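Local coordinates for protein terminal uridylyltransferase 1 (Trypanosoma brucei, PDB 5I49) that adds uridines from UTP to the 3'-hydroxyl of guide RNAs, ribosomal RNAs and some mRNAs in the mitochondrion, at residues Arg171-Lys176 and Ser288-Gly293. Sequence-based numbering, arbitrary orientation.
Sequences RVPIIK and SFRAFG. With 2KH (5'-O-[(S)-hydroxy{[(S)-hydroxy(phosphonooxy)phosphoryl]amino}phosphoryl]uridine), chain C.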
# COMPACT_ATOMS: atom_id res chain seq x y z
N ARG A 171 9.60 -11.21 10.49
CA ARG A 171 9.35 -12.35 9.60
C ARG A 171 9.78 -11.99 8.18
O ARG A 171 10.39 -12.80 7.47
CB ARG A 171 7.87 -12.75 9.61
CG ARG A 171 7.60 -14.08 8.93
CD ARG A 171 6.11 -14.30 8.68
NE ARG A 171 5.83 -14.43 7.25
CZ ARG A 171 5.28 -13.47 6.51
NH1 ARG A 171 4.94 -12.31 7.06
NH2 ARG A 171 5.06 -13.67 5.21
N VAL A 172 9.46 -10.77 7.78
CA VAL A 172 9.97 -10.20 6.54
C VAL A 172 10.80 -8.98 6.94
O VAL A 172 10.23 -7.94 7.28
CB VAL A 172 8.84 -9.81 5.58
CG1 VAL A 172 9.40 -9.38 4.24
CG2 VAL A 172 7.89 -10.99 5.39
N PRO A 173 12.13 -9.12 6.95
CA PRO A 173 12.98 -8.01 7.39
C PRO A 173 12.81 -6.82 6.47
O PRO A 173 12.78 -6.98 5.25
CB PRO A 173 14.40 -8.58 7.26
CG PRO A 173 14.21 -10.08 7.36
CD PRO A 173 12.92 -10.32 6.61
N ILE A 174 12.64 -5.63 7.04
CA ILE A 174 12.50 -4.43 6.23
C ILE A 174 13.29 -3.29 6.86
O ILE A 174 13.79 -3.43 7.97
CB ILE A 174 11.04 -3.99 6.07
CG1 ILE A 174 10.41 -3.63 7.42
CG2 ILE A 174 10.23 -5.06 5.38
CD1 ILE A 174 9.02 -3.01 7.27
N ILE A 175 13.41 -2.19 6.12
CA ILE A 175 13.84 -0.92 6.69
C ILE A 175 12.63 -0.01 6.64
O ILE A 175 12.00 0.14 5.59
CB ILE A 175 14.97 -0.27 5.87
CG1 ILE A 175 16.21 -1.17 5.86
CG2 ILE A 175 15.30 1.11 6.42
CD1 ILE A 175 17.25 -0.74 4.84
N LYS A 176 12.29 0.60 7.78
CA LYS A 176 11.24 1.61 7.81
C LYS A 176 11.89 2.97 7.94
O LYS A 176 12.75 3.17 8.81
CB LYS A 176 10.30 1.39 9.01
CG LYS A 176 9.47 0.14 8.95
CD LYS A 176 8.38 0.20 10.03
CE LYS A 176 7.37 1.28 9.75
NZ LYS A 176 6.36 0.80 8.73
N SER A 288 11.61 -3.20 1.29
CA SER A 288 11.69 -4.65 1.42
C SER A 288 12.44 -5.24 0.23
O SER A 288 12.75 -4.54 -0.72
CB SER A 288 10.30 -5.27 1.51
OG SER A 288 9.54 -4.91 0.37
N PHE A 289 12.72 -6.53 0.30
CA PHE A 289 13.57 -7.17 -0.70
C PHE A 289 12.84 -8.23 -1.51
O PHE A 289 13.45 -8.95 -2.31
CB PHE A 289 14.82 -7.75 -0.00
CG PHE A 289 15.67 -6.69 0.65
CD1 PHE A 289 16.61 -5.98 -0.08
CD2 PHE A 289 15.49 -6.37 1.99
CE1 PHE A 289 17.38 -4.99 0.51
CE2 PHE A 289 16.26 -5.39 2.59
CZ PHE A 289 17.20 -4.69 1.85
N ARG A 290 11.52 -8.29 -1.33
CA ARG A 290 10.71 -9.31 -1.99
C ARG A 290 9.82 -8.71 -3.06
O ARG A 290 9.47 -7.53 -3.01
CB ARG A 290 9.88 -10.06 -0.95
CG ARG A 290 10.74 -10.69 0.14
CD ARG A 290 9.92 -11.48 1.12
NE ARG A 290 10.76 -11.98 2.21
CZ ARG A 290 10.35 -12.86 3.11
NH1 ARG A 290 9.12 -13.35 3.05
NH2 ARG A 290 11.17 -13.26 4.08
N ALA A 291 9.43 -9.54 -4.03
CA ALA A 291 8.67 -9.07 -5.18
C ALA A 291 7.17 -9.24 -5.02
O ALA A 291 6.41 -8.83 -5.90
CB ALA A 291 9.13 -9.79 -6.43
N PHE A 292 6.74 -9.84 -3.92
CA PHE A 292 5.35 -10.30 -3.79
C PHE A 292 4.31 -9.19 -4.07
O PHE A 292 3.33 -9.40 -4.79
CB PHE A 292 5.11 -10.96 -2.42
CG PHE A 292 4.94 -9.98 -1.29
CD1 PHE A 292 3.70 -9.78 -0.70
CD2 PHE A 292 6.02 -9.22 -0.84
CE1 PHE A 292 3.53 -8.87 0.32
CE2 PHE A 292 5.86 -8.30 0.19
CZ PHE A 292 4.61 -8.12 0.77
N GLY A 293 4.56 -8.01 -3.52
CA GLY A 293 3.58 -6.93 -3.58
C GLY A 293 3.45 -6.30 -4.95
O GLY A 293 2.49 -5.58 -5.23
PA 2KH C . -1.78 -2.42 2.48
O1A 2KH C . -0.71 -1.99 3.45
O2A 2KH C . -2.84 -3.38 3.22
N3A 2KH C . -2.53 -1.13 1.72
O5' 2KH C . -1.14 -3.29 1.35
PB 2KH C . -2.11 0.42 2.14
O1B 2KH C . -2.59 1.32 1.00
O2B 2KH C . -0.57 0.64 2.30
O3B 2KH C . -2.95 0.93 3.40
PG 2KH C . -2.56 0.92 4.94
O1G 2KH C . -2.65 2.33 5.46
O2G 2KH C . -1.17 0.38 5.15
O3G 2KH C . -3.53 0.06 5.65
C5' 2KH C . -0.15 -2.72 0.47
C4' 2KH C . 0.40 -3.66 -0.50
O4' 2KH C . 1.04 -4.72 0.20
C1' 2KH C . 0.74 -5.94 -0.46
C2' 2KH C . -0.02 -5.55 -1.67
O2' 2KH C . 0.84 -5.29 -2.74
C3' 2KH C . -0.67 -4.33 -1.30
O3' 2KH C . -1.04 -3.59 -2.43
N1 2KH C . 0.04 -6.83 0.39
C6 2KH C . -0.60 -6.37 1.50
C2 2KH C . 0.03 -8.15 0.12
O2 2KH C . 0.62 -8.58 -0.88
N3 2KH C . -0.62 -9.02 0.90
C4 2KH C . -1.28 -8.62 2.01
O4 2KH C . -1.96 -9.57 2.82
C5 2KH C . -1.29 -7.26 2.34
O HOH W 1 12.20 -8.09 2.73
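Val172 lays both of its methyls over one face of the Arg290 guanidinium, a clear case of an aliphatic group using a flat cation as a packing surface. CG1 sits 3.6 Å from Arg290 NE, and CG2 meets Arg290 NH1 at 3.5 Å. CG1 stands anti to the backbone N of Val172 (chi1 -173°), which sets the two branches along the group from NE to NH1. Arg290 reaches this place on a chain extended from CG to NE, and its NE forms a salt bridge with Glu143, at the start of helix 143-157. The CG2 methyl also lies against one face of the Arg171 guanidinium and so touches both cations; Arg171 NH2 and Arg290 NH1, like charges, lie 4.6 Å apart and not in contact. Arg171 is exposed, consistent with its likely role in binding RNA.

Further along, the two backbones are joined through a water: it donates to Pro173 O at 2.8 Å and accepts from Phe289 N at 2.9 Å. Beside this bridge Pro173 O lies at the edge of the Phe289 ring, near its plane. Ile174 CG2 rests on Ser288 CB at 3.9 Å, where strands 174-177 and 285-288 run antiparallel in the palm sheet; the latter carries Asp286, probably important for catalysis.

Beyond the contact, the chain from Ser288 leads to Phe292 and Gly293 at the UTP analogue, Phe292 CE1 lying 3.2 Å from its O2. No direct hydrogen bond spans the two segments; van der Waals packing, chiefly of methyls on a guanidinium face, and one water join them. Such dispersion spends none of Arg290's N-H groups, so its NE can pair with Glu143, which probably offsets the charge.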